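Local coordinates for glucose-6-phosphate 1-dehydrogenase (PDB 7E6I), which catalyses the NADP-dependent oxidation of glucose 6-phosphate to 6-phosphogluconolactone, the first step of the oxidative pentose phosphate pathway, at residues 119-124 against 148-153; 181-186 against 412-417; 185-190 against 371-376. All coordinates share one frame; numbering follows the deposited sequence.

Contact 1: 119-124 against 148-153. With BG6 (6-O-phosphono-beta-D-glucopyranose), chain B.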
loop_
_atom_site.group_PDB
_atom_site.type_symbol
_atom_site.label_atom_id
_atom_site.label_comp_id
_atom_site.label_asym_id
_atom_site.label_seq_id
_atom_site.Cartn_x
_atom_site.Cartn_y
_atom_site.Cartn_z
ATOM N N LEU A 119 -10.642 -19.387 0.718
ATOM C CA LEU A 119 -10.186 -18.018 0.902
ATOM C C LEU A 119 -11.386 -17.163 1.297
ATOM O O LEU A 119 -12.427 -17.199 0.632
ATOM C CB LEU A 119 -9.521 -17.477 -0.373
ATOM C CG LEU A 119 -8.912 -16.061 -0.343
ATOM C CD1 LEU A 119 -7.735 -16.015 0.623
ATOM C CD2 LEU A 119 -8.473 -15.572 -1.738
ATOM N N PHE A 120 -11.252 -16.424 2.393
ATOM C CA PHE A 120 -12.260 -15.466 2.838
ATOM C C PHE A 120 -11.700 -14.061 2.674
ATOM O O PHE A 120 -10.774 -13.672 3.392
ATOM C CB PHE A 120 -12.646 -15.729 4.291
ATOM C CG PHE A 120 -13.255 -17.074 4.515
ATOM C CD1 PHE A 120 -14.588 -17.308 4.207
ATOM C CD2 PHE A 120 -12.489 -18.116 5.010
ATOM C CE1 PHE A 120 -15.152 -18.557 4.405
ATOM C CE2 PHE A 120 -13.048 -19.370 5.210
ATOM C CZ PHE A 120 -14.378 -19.593 4.903
ATOM N N TYR A 121 -12.254 -13.305 1.730
ATOM C CA TYR A 121 -11.889 -11.901 1.553
ATOM C C TYR A 121 -12.872 -11.035 2.335
ATOM O O TYR A 121 -14.070 -11.029 2.035
ATOM C CB TYR A 121 -11.887 -11.514 0.070
ATOM C CG TYR A 121 -11.141 -10.230 -0.208
ATOM C CD1 TYR A 121 -11.563 -9.017 0.349
ATOM C CD2 TYR A 121 -10.000 -10.229 -1.007
ATOM C CE1 TYR A 121 -10.873 -7.842 0.113
ATOM C CE2 TYR A 121 -9.300 -9.056 -1.249
ATOM C CZ TYR A 121 -9.735 -7.867 -0.694
ATOM O OH TYR A 121 -9.033 -6.702 -0.940
ATOM N N LEU A 122 -12.365 -10.277 3.310
ATOM C CA LEU A 122 -13.228 -9.528 4.231
ATOM C C LEU A 122 -13.264 -8.050 3.839
ATOM O O LEU A 122 -12.589 -7.202 4.424
ATOM C CB LEU A 122 -12.752 -9.713 5.671
ATOM C CG LEU A 122 -13.250 -10.908 6.483
ATOM C CD1 LEU A 122 -13.146 -12.201 5.711
ATOM C CD2 LEU A 122 -12.471 -11.001 7.775
ATOM N N ALA A 123 -14.091 -7.730 2.840
ATOM C CA ALA A 123 -14.189 -6.360 2.329
ATOM C C ALA A 123 -15.064 -5.505 3.247
ATOM O O ALA A 123 -16.105 -4.974 2.863
ATOM C CB ALA A 123 -14.729 -6.365 0.908
ATOM N N LEU A 124 -14.616 -5.369 4.485
ATOM C CA LEU A 124 -15.418 -4.796 5.553
ATOM C C LEU A 124 -14.531 -3.915 6.405
ATOM O O LEU A 124 -13.301 -4.067 6.395
ATOM C CB LEU A 124 -16.050 -5.901 6.419
ATOM C CG LEU A 124 -17.066 -6.821 5.739
ATOM C CD1 LEU A 124 -17.274 -8.087 6.533
ATOM C CD2 LEU A 124 -18.377 -6.078 5.573
ATOM N N ARG A 148 -7.732 -19.288 4.578
ATOM C CA ARG A 148 -6.981 -18.046 4.633
ATOM C C ARG A 148 -7.962 -16.884 4.606
ATOM O O ARG A 148 -8.927 -16.899 3.837
ATOM C CB ARG A 148 -6.005 -17.943 3.456
ATOM C CG ARG A 148 -4.867 -18.946 3.511
ATOM C CD ARG A 148 -4.078 -18.993 2.207
ATOM N NE ARG A 148 -3.100 -20.077 2.222
ATOM C CZ ARG A 148 -2.660 -20.709 1.137
ATOM N NH1 ARG A 148 -3.104 -20.371 -0.070
ATOM N NH2 ARG A 148 -1.770 -21.686 1.267
ATOM N N VAL A 149 -7.737 -15.877 5.442
ATOM C CA VAL A 149 -8.605 -14.707 5.435
ATOM C C VAL A 149 -7.771 -13.471 5.107
ATOM O O VAL A 149 -6.675 -13.285 5.643
ATOM C CB VAL A 149 -9.395 -14.552 6.752
ATOM C CG1 VAL A 149 -8.866 -15.475 7.848
ATOM C CG2 VAL A 149 -9.447 -13.095 7.204
ATOM N N ILE A 150 -8.286 -12.655 4.192
ATOM C CA ILE A 150 -7.688 -11.388 3.811
ATOM C C ILE A 150 -8.439 -10.271 4.516
ATOM O O ILE A 150 -9.674 -10.201 4.445
ATOM C CB ILE A 150 -7.737 -11.190 2.288
ATOM C CG1 ILE A 150 -6.852 -12.205 1.578
ATOM C CG2 ILE A 150 -7.313 -9.787 1.927
ATOM C CD1 ILE A 150 -7.205 -12.358 0.119
ATOM N N VAL A 151 -7.701 -9.398 5.199
ATOM C CA VAL A 151 -8.232 -8.138 5.687
ATOM C C VAL A 151 -7.316 -7.023 5.214
ATOM O O VAL A 151 -6.123 -7.220 4.969
ATOM C CB VAL A 151 -8.390 -8.092 7.222
ATOM C CG1 VAL A 151 -9.738 -8.672 7.622
ATOM C CG2 VAL A 151 -7.254 -8.821 7.907
ATOM N N GLU A 152 -7.897 -5.836 5.106
ATOM C CA GLU A 152 -7.249 -4.687 4.503
ATOM C C GLU A 152 -7.125 -3.569 5.529
ATOM O O GLU A 152 -7.960 -3.441 6.429
ATOM C CB GLU A 152 -8.055 -4.217 3.295
ATOM C CG GLU A 152 -7.374 -3.165 2.472
ATOM C CD GLU A 152 -8.006 -3.007 1.107
ATOM O OE1 GLU A 152 -8.832 -3.884 0.696
ATOM O OE2 GLU A 152 -7.659 -1.993 0.453
ATOM N N LYS A 153 -6.073 -2.762 5.396
ATOM C CA LYS A 153 -5.872 -1.669 6.329
ATOM C C LYS A 153 -7.032 -0.678 6.212
ATOM O O LYS A 153 -7.650 -0.560 5.152
ATOM C CB LYS A 153 -4.530 -0.978 6.064
ATOM C CG LYS A 153 -4.500 -0.077 4.831
ATOM C CD LYS A 153 -4.638 1.404 5.201
ATOM C CE LYS A 153 -4.343 2.334 3.999
ATOM N NZ LYS A 153 -4.979 3.697 4.127
HETATM C C1 BG6 B . -5.688 5.196 0.435
HETATM C C2 BG6 B . -5.902 6.568 1.072
HETATM O O1 BG6 B . -5.160 4.270 1.298
HETATM O O5 BG6 B . -4.722 5.332 -0.705
HETATM C C3 BG6 B . -6.367 7.568 0.072
HETATM O O2 BG6 B . -6.841 6.500 2.154
HETATM C C4 BG6 B . -5.388 7.706 -1.048
HETATM O O3 BG6 B . -6.505 8.875 0.692
HETATM C C5 BG6 B . -5.126 6.348 -1.702
HETATM O O4 BG6 B . -5.910 8.643 -1.999
HETATM C C6 BG6 B . -4.022 6.384 -2.723
HETATM O O6 BG6 B . -3.868 5.075 -3.240
HETATM P P BG6 B . -3.389 4.914 -4.821
HETATM O O1P BG6 B . -2.131 5.761 -4.859
HETATM O O2P BG6 B . -4.481 5.440 -5.714
HETATM O O3P BG6 B . -3.114 3.464 -5.218
#

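Contact 2: 181-186 against 412-417. With BG6 (6-O-phosphono-beta-D-glucopyranose), chain B.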
loop_
_atom_site.group_PDB
_atom_site.type_symbol
_atom_site.label_atom_id
_atom_site.label_comp_id
_atom_site.label_asym_id
_atom_site.label_seq_id
_atom_site.Cartn_x
_atom_site.Cartn_y
_atom_site.Cartn_z
ATOM N N ILE A 181 -3.560 -6.608 4.151
ATOM C CA ILE A 181 -3.252 -5.923 2.911
ATOM C C ILE A 181 -2.899 -4.469 3.188
ATOM O O ILE A 181 -3.649 -3.745 3.865
ATOM C CB ILE A 181 -4.422 -6.019 1.924
ATOM C CG1 ILE A 181 -4.385 -7.366 1.206
ATOM C CG2 ILE A 181 -4.374 -4.852 0.918
ATOM C CD1 ILE A 181 -5.388 -7.459 0.072
ATOM N N ASP A 182 -1.733 -4.060 2.676
ATOM C CA ASP A 182 -1.421 -2.684 2.297
ATOM C C ASP A 182 -1.264 -2.724 0.780
ATOM O O ASP A 182 -0.346 -3.376 0.268
ATOM C CB ASP A 182 -0.147 -2.214 2.998
ATOM C CG ASP A 182 0.185 -0.753 2.721
ATOM O OD1 ASP A 182 0.137 -0.323 1.537
ATOM O OD2 ASP A 182 0.519 -0.038 3.700
ATOM N N HIS A 183 -2.179 -2.077 0.048
ATOM C CA HIS A 183 -2.230 -2.354 -1.390
ATOM C C HIS A 183 -1.005 -1.831 -2.140
ATOM O O HIS A 183 -0.738 -2.298 -3.249
ATOM C CB HIS A 183 -3.527 -1.810 -2.008
ATOM C CG HIS A 183 -3.509 -0.338 -2.308
ATOM N ND1 HIS A 183 -3.832 0.624 -1.368
ATOM C CD2 HIS A 183 -3.239 0.334 -3.456
ATOM C CE1 HIS A 183 -3.740 1.823 -1.920
ATOM N NE2 HIS A 183 -3.385 1.675 -3.188
ATOM N N TYR A 184 -0.228 -0.917 -1.553
ATOM C CA TYR A 184 1.016 -0.501 -2.206
ATOM C C TYR A 184 1.951 -1.678 -2.455
ATOM O O TYR A 184 2.656 -1.711 -3.475
ATOM C CB TYR A 184 1.727 0.560 -1.372
ATOM C CG TYR A 184 1.326 1.960 -1.757
ATOM C CD1 TYR A 184 -0.025 2.297 -1.911
ATOM C CD2 TYR A 184 2.286 2.939 -1.991
ATOM C CE1 TYR A 184 -0.403 3.580 -2.276
ATOM C CE2 TYR A 184 1.924 4.219 -2.354
ATOM C CZ TYR A 184 0.581 4.540 -2.491
ATOM O OH TYR A 184 0.225 5.822 -2.857
ATOM N N LEU A 185 1.965 -2.656 -1.543
ATOM C CA LEU A 185 2.777 -3.852 -1.673
ATOM C C LEU A 185 2.386 -4.699 -2.878
ATOM O O LEU A 185 3.093 -5.669 -3.177
ATOM C CB LEU A 185 2.679 -4.675 -0.388
ATOM C CG LEU A 185 3.221 -3.991 0.869
ATOM C CD1 LEU A 185 3.240 -4.953 2.045
ATOM C CD2 LEU A 185 4.613 -3.459 0.613
ATOM N N GLY A 186 1.310 -4.364 -3.587
ATOM C CA GLY A 186 0.980 -5.076 -4.807
ATOM C C GLY A 186 1.284 -4.314 -6.085
ATOM O O GLY A 186 1.028 -4.827 -7.180
ATOM N N PRO A 412 -0.511 -6.748 -13.763
ATOM C CA PRO A 412 -1.715 -6.761 -12.930
ATOM C C PRO A 412 -1.854 -5.503 -12.090
ATOM O O PRO A 412 -0.881 -4.815 -11.777
ATOM C CB PRO A 412 -1.504 -7.984 -12.034
ATOM C CG PRO A 412 -0.036 -8.154 -12.005
ATOM C CD PRO A 412 0.461 -7.772 -13.350
ATOM N N GLU A 413 -3.098 -5.220 -11.714
ATOM C CA GLU A 413 -3.389 -4.246 -10.674
ATOM C C GLU A 413 -2.974 -4.783 -9.305
ATOM O O GLU A 413 -2.806 -5.992 -9.107
ATOM C CB GLU A 413 -4.883 -3.912 -10.660
ATOM C CG GLU A 413 -5.373 -3.267 -11.929
ATOM C CD GLU A 413 -5.311 -1.760 -11.858
ATOM O OE1 GLU A 413 -4.658 -1.235 -10.923
ATOM O OE2 GLU A 413 -5.905 -1.102 -12.740
ATOM N N ALA A 414 -2.842 -3.862 -8.341
ATOM C CA ALA A 414 -2.388 -4.234 -7.002
ATOM C C ALA A 414 -3.214 -5.383 -6.427
ATOM O O ALA A 414 -2.669 -6.398 -5.980
ATOM C CB ALA A 414 -2.439 -3.017 -6.079
ATOM N N TYR A 415 -4.539 -5.247 -6.444
ATOM C CA TYR A 415 -5.371 -6.273 -5.835
ATOM C C TYR A 415 -5.317 -7.580 -6.600
ATOM O O TYR A 415 -5.443 -8.648 -5.993
ATOM C CB TYR A 415 -6.808 -5.790 -5.735
ATOM C CG TYR A 415 -6.970 -4.771 -4.668
ATOM C CD1 TYR A 415 -6.799 -5.111 -3.334
ATOM C CD2 TYR A 415 -7.292 -3.463 -4.986
ATOM C CE1 TYR A 415 -6.941 -4.177 -2.344
ATOM C CE2 TYR A 415 -7.438 -2.515 -4.003
ATOM C CZ TYR A 415 -7.266 -2.877 -2.684
ATOM O OH TYR A 415 -7.419 -1.927 -1.702
ATOM N N GLU A 416 -5.150 -7.526 -7.923
ATOM C CA GLU A 416 -4.951 -8.755 -8.684
ATOM C C GLU A 416 -3.689 -9.471 -8.227
ATOM O O GLU A 416 -3.717 -10.663 -7.902
ATOM C CB GLU A 416 -4.903 -8.448 -10.180
ATOM C CG GLU A 416 -6.280 -8.080 -10.735
ATOM C CD GLU A 416 -6.248 -7.186 -11.971
ATOM O OE1 GLU A 416 -7.347 -6.806 -12.445
ATOM O OE2 GLU A 416 -5.144 -6.870 -12.467
ATOM N N SER A 417 -2.575 -8.745 -8.170
ATOM C CA SER A 417 -1.325 -9.334 -7.713
ATOM C C SER A 417 -1.469 -9.897 -6.307
ATOM O O SER A 417 -0.961 -10.987 -6.005
ATOM C CB SER A 417 -0.219 -8.275 -7.768
ATOM O OG SER A 417 0.972 -8.712 -7.129
HETATM C C1 BG6 B . -5.688 5.196 0.435
HETATM C C2 BG6 B . -5.902 6.568 1.072
HETATM O O1 BG6 B . -5.160 4.270 1.298
HETATM O O5 BG6 B . -4.722 5.332 -0.705
HETATM C C3 BG6 B . -6.367 7.568 0.072
HETATM O O2 BG6 B . -6.841 6.500 2.154
HETATM C C4 BG6 B . -5.388 7.706 -1.048
HETATM O O3 BG6 B . -6.505 8.875 0.692
HETATM C C5 BG6 B . -5.126 6.348 -1.702
HETATM O O4 BG6 B . -5.910 8.643 -1.999
HETATM C C6 BG6 B . -4.022 6.384 -2.723
HETATM O O6 BG6 B . -3.868 5.075 -3.240
HETATM P P BG6 B . -3.389 4.914 -4.821
HETATM O O1P BG6 B . -2.131 5.761 -4.859
HETATM O O2P BG6 B . -4.481 5.440 -5.714
HETATM O O3P BG6 B . -3.114 3.464 -5.218
#

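Contact 3: 185-190 against 371-376. With BG6 (6-O-phosphono-beta-D-glucopyranose), chain B.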
loop_
_atom_site.group_PDB
_atom_site.type_symbol
_atom_site.label_atom_id
_atom_site.label_comp_id
_atom_site.label_asym_id
_atom_site.label_seq_id
_atom_site.Cartn_x
_atom_site.Cartn_y
_atom_site.Cartn_z
ATOM N N LEU A 185 1.965 -2.656 -1.543
ATOM C CA LEU A 185 2.777 -3.852 -1.673
ATOM C C LEU A 185 2.386 -4.699 -2.878
ATOM O O LEU A 185 3.093 -5.669 -3.177
ATOM C CB LEU A 185 2.679 -4.675 -0.388
ATOM C CG LEU A 185 3.221 -3.991 0.869
ATOM C CD1 LEU A 185 3.240 -4.953 2.045
ATOM C CD2 LEU A 185 4.613 -3.459 0.613
ATOM N N GLY A 186 1.310 -4.364 -3.587
ATOM C CA GLY A 186 0.980 -5.076 -4.807
ATOM C C GLY A 186 1.284 -4.314 -6.085
ATOM O O GLY A 186 1.028 -4.827 -7.180
ATOM N N LYS A 187 1.812 -3.091 -5.961
ATOM C CA LYS A 187 2.140 -2.275 -7.124
ATOM C C LYS A 187 3.428 -2.761 -7.772
ATOM O O LYS A 187 4.399 -3.095 -7.088
ATOM C CB LYS A 187 2.291 -0.811 -6.723
ATOM C CG LYS A 187 1.003 -0.146 -6.268
ATOM C CD LYS A 187 1.221 1.331 -5.975
ATOM C CE LYS A 187 -0.018 1.950 -5.348
ATOM N NZ LYS A 187 -0.996 2.473 -6.358
ATOM N N GLU A 188 3.434 -2.784 -9.109
ATOM C CA GLU A 188 4.527 -3.407 -9.849
ATOM C C GLU A 188 5.872 -2.835 -9.426
ATOM O O GLU A 188 6.794 -3.578 -9.085
ATOM C CB GLU A 188 4.299 -3.222 -11.349
ATOM C CG GLU A 188 5.497 -3.521 -12.227
ATOM C CD GLU A 188 5.842 -5.013 -12.317
ATOM O OE1 GLU A 188 5.001 -5.857 -11.934
ATOM O OE2 GLU A 188 6.967 -5.338 -12.776
ATOM N N MET A 189 5.987 -1.507 -9.387
ATOM C CA MET A 189 7.287 -0.912 -9.100
ATOM C C MET A 189 7.676 -1.087 -7.637
ATOM O O MET A 189 8.866 -1.198 -7.326
ATOM C CB MET A 189 7.298 0.566 -9.495
ATOM C CG MET A 189 8.681 1.207 -9.455
ATOM S SD MET A 189 9.796 0.622 -10.764
ATOM C CE MET A 189 8.665 0.547 -12.132
ATOM N N VAL A 190 6.708 -1.125 -6.719
ATOM C CA VAL A 190 7.070 -1.448 -5.347
ATOM C C VAL A 190 7.649 -2.861 -5.270
ATOM O O VAL A 190 8.637 -3.100 -4.564
ATOM C CB VAL A 190 5.861 -1.265 -4.410
ATOM C CG1 VAL A 190 6.236 -1.646 -2.974
ATOM C CG2 VAL A 190 5.382 0.178 -4.460
ATOM N N ARG A 371 10.048 6.274 -9.978
ATOM C CA ARG A 371 8.642 6.660 -10.015
ATOM C C ARG A 371 7.774 5.421 -9.875
ATOM O O ARG A 371 7.814 4.528 -10.726
ATOM C CB ARG A 371 8.251 7.407 -11.290
ATOM C CG ARG A 371 6.944 8.202 -11.073
ATOM C CD ARG A 371 6.682 9.227 -12.128
ATOM N NE ARG A 371 6.939 10.571 -11.635
ATOM C CZ ARG A 371 7.194 11.599 -12.439
ATOM N NH1 ARG A 371 7.219 11.398 -13.753
ATOM N NH2 ARG A 371 7.438 12.818 -11.944
ATOM N N ILE A 372 6.969 5.383 -8.818
ATOM C CA ILE A 372 6.047 4.270 -8.654
ATOM C C ILE A 372 4.796 4.487 -9.484
ATOM O O ILE A 372 4.271 3.549 -10.096
ATOM C CB ILE A 372 5.732 4.082 -7.167
ATOM C CG1 ILE A 372 6.957 3.499 -6.474
ATOM C CG2 ILE A 372 4.472 3.228 -6.977
ATOM C CD1 ILE A 372 7.270 4.184 -5.207
ATOM N N GLN A 373 4.320 5.725 -9.544
ATOM C CA GLN A 373 3.129 6.063 -10.303
ATOM C C GLN A 373 3.113 7.568 -10.489
ATOM O O GLN A 373 3.592 8.295 -9.613
ATOM C CB GLN A 373 1.862 5.581 -9.583
ATOM C CG GLN A 373 1.493 6.363 -8.340
ATOM C CD GLN A 373 0.383 5.673 -7.552
ATOM O OE1 GLN A 373 0.297 4.446 -7.535
ATOM N NE2 GLN A 373 -0.468 6.460 -6.901
ATOM N N PRO A 374 2.574 8.075 -11.612
ATOM C CA PRO A 374 1.941 7.333 -12.710
ATOM C C PRO A 374 2.840 6.517 -13.643
ATOM O O PRO A 374 2.522 5.350 -13.874
ATOM C CB PRO A 374 1.245 8.427 -13.522
ATOM C CG PRO A 374 1.723 9.715 -12.983
ATOM C CD PRO A 374 2.162 9.489 -11.601
ATOM N N ASN A 375 3.901 7.067 -14.219
ATOM C CA ASN A 375 4.560 6.363 -15.317
ATOM C C ASN A 375 5.793 5.647 -14.783
ATOM O O ASN A 375 6.911 6.139 -14.898
ATOM C CB ASN A 375 4.926 7.324 -16.438
ATOM C CG ASN A 375 3.806 8.285 -16.771
ATOM O OD1 ASN A 375 2.762 7.879 -17.287
ATOM N ND2 ASN A 375 4.014 9.574 -16.478
ATOM N N GLU A 376 5.566 4.467 -14.186
ATOM C CA GLU A 376 6.614 3.558 -13.715
ATOM C C GLU A 376 7.933 3.747 -14.457
ATOM O O GLU A 376 8.014 3.467 -15.658
ATOM C CB GLU A 376 6.179 2.098 -13.882
ATOM C CG GLU A 376 5.040 1.665 -13.013
ATOM C CD GLU A 376 3.760 1.527 -13.802
ATOM O OE1 GLU A 376 3.452 2.433 -14.617
ATOM O OE2 GLU A 376 3.064 0.501 -13.612
HETATM C C1 BG6 B . -5.688 5.196 0.435
HETATM C C2 BG6 B . -5.902 6.568 1.072
HETATM O O1 BG6 B . -5.160 4.270 1.298
HETATM O O5 BG6 B . -4.722 5.332 -0.705
HETATM C C3 BG6 B . -6.367 7.568 0.072
HETATM O O2 BG6 B . -6.841 6.500 2.154
HETATM C C4 BG6 B . -5.388 7.706 -1.048
HETATM O O3 BG6 B . -6.505 8.875 0.692
HETATM C C5 BG6 B . -5.126 6.348 -1.702
HETATM O O4 BG6 B . -5.910 8.643 -1.999
HETATM C C6 BG6 B . -4.022 6.384 -2.723
HETATM O O6 BG6 B . -3.868 5.075 -3.240
HETATM P P BG6 B . -3.389 4.914 -4.821
HETATM O O1P BG6 B . -2.131 5.761 -4.859
HETATM O O2P BG6 B . -4.481 5.440 -5.714
HETATM O O3P BG6 B . -3.114 3.464 -5.218
HETATM O O HOH W 1 3.843 0.636 -9.773
#

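Contact 1: 119-124 against 148-153
Ile150 lays its CG2 methyl over one face of the Tyr121 ring, 4.0 Å from the ring centroid and displaced toward the rim, a CH-pi contact between neighbouring parallel strands. The other branch of the isoleucine works separately: CD1 touches two side chains of the neighbouring strand, Tyr121 at CD2 and, at 3.7 Å, Leu119 at CD1. In Tyr121, chi1 (-163°) sets CG anti to the backbone N, on the side of the sheet where Ile150 also lies, and the hydroxyl donates a weak hydrogen bond to Glu152 OE1 at 3.3 Å. On the opposite face of the sheet, Leu122 CD2 meets Val151 CG1 at 3.6 Å and also touches Val149 CG2; Leu122 and Val151 run alongside one another in the same direction.

The parallel backbone ladder sets this register. Phe120 N donates to Arg148 O at 2.8 Å, nearly straight at 174°. Phe120 O in turn accepts from Ile150 N, and Leu122 N gives its hydrogen to Ile150 O at 2.9 Å. Farther out, helix 126-139 covers the Phe120, Leu122 and Val151 side, while helix 414-423 covers Leu119, Tyr121 and Ile150. Arg148 sends its guanidinium away from the pair to Thr3 O and the ring of Phe5.

Strands 117-122 and 146-152, joined through helix 126-139, form a beta-alpha-beta crossover of the Rossmann-type sheet. Branched aliphatic residues suit its buried middle; Glu152 and Lys153 come at the C-terminal end, the edge at which Rossmann-type folds place their sites. Lys153 follows directly on the strand, and its NZ donates to O1 of the bound glucose 6-phosphate at 2.9 Å and also to Asp240 O, so the buried apolar pairing ends where the substrate pocket begins.

Contact 2: 181-186 against 412-417
His183 has CG between the backbone N and the carbonyl carbon (chi1 81°), while Tyr415 has CG anti to its carbonyl carbon. Beyond these bonds the two rings lie nearly parallel, planes 22° apart, but offset so much that little of either face covers the other. The closer touch is His183 CB against Tyr415 OH at 3.9 Å. Ala414 CB presses on His183 O at 3.4 Å, a small residue fitted to a tight spot beside the 3-10 turn. Gly186 faces the first helical turn so closely that a beta carbon on it would fall 2.6 Å from Ala414 O. Its own carbonyl O instead accepts a CA-H...O contact from Ala414 CA at 3.5 Å.

Asp182 OD1 closes an Asx turn on Tyr184 N and also pairs with His245 ND1, the probable proton acceptor. A leucine in place of His183 would probably leave phosphate O3P of the substrate without an N-H donor. That bond, from His183 NE2 to O3P at 2.7 Å, is nearly straight at 168°, and the start of helix 414-423 packs behind the turn that makes it, through Ala414 and Tyr415.

Contact 3: 185-190 against 371-376
Part of the phosphate end of the glucose 6-phosphate pocket is built here, where Lys187, at the N-cap of helix 188-191, meets Gln373 at the end of strand 367-373 of the large mixed sheet. Lys187 runs extended until its last bond, and the bend there (chi4 -88°) swings NZ between two acceptors. It donates to phosphate O3P at 2.6 Å. It donates equally closely, at 2.6 Å, to Gln373 OE1, lying in the amide plane on a lone pair of that oxygen. The other half of the amide, Gln373 NE2, donates to phosphate O1P at 2.7 Å. A glutamine suits this place because one flat group can accept from the lysine and donate to the phosphate, and the two bonds together fix which way the amide is flipped.

Beneath the polar ends lies an apolar layer. Ile372 CG2 touches Lys187 CD at 3.9 Å, the two side chains crossing at about a right angle, and packs against Val190 CG2 at 4.1 Å. Met189, flexible enough to bend at chi2 and chi3, brings CE against Glu376 CB at 3.4 Å. A water joins the backbones, accepting from Met189 N at 3.1 Å and donating to Ile372 O.

Strand 367-373 carries a classic beta bulge at Ile372 and Gln373, opposite Val346. Arg371 NE forms a salt bridge with Glu347. Lys187 and Gln373, from a helix start and a strand end, make up with His183 much of the phosphate site, consistent with the substrate-binding positions assigned by similarity in the glucose-6-phosphate dehydrogenase family.

How the contacts relate
From the N terminus, contact 1 comes first and closes a short loop: strand 117-122, helix 126-139 and strand 146-152 are joined within the Rossmann-type domain. The chain then passes through strand 178-181 into the segment from which contacts 2 and 3 both start, sharing Leu185 and Gly186. Contact 3 reaches strand 367-373 of the mixed sheet; contact 2 reaches farther, to helix 414-423, so the closure of contact 3 lies entirely within that of contact 2. Contacts 1 and 2 adjoin, Val151 O lying 2.8 Å from Ile181 N. Both long closures tie the nucleotide-binding part to C-terminal elements, and all three contacts reach the same bound substrate.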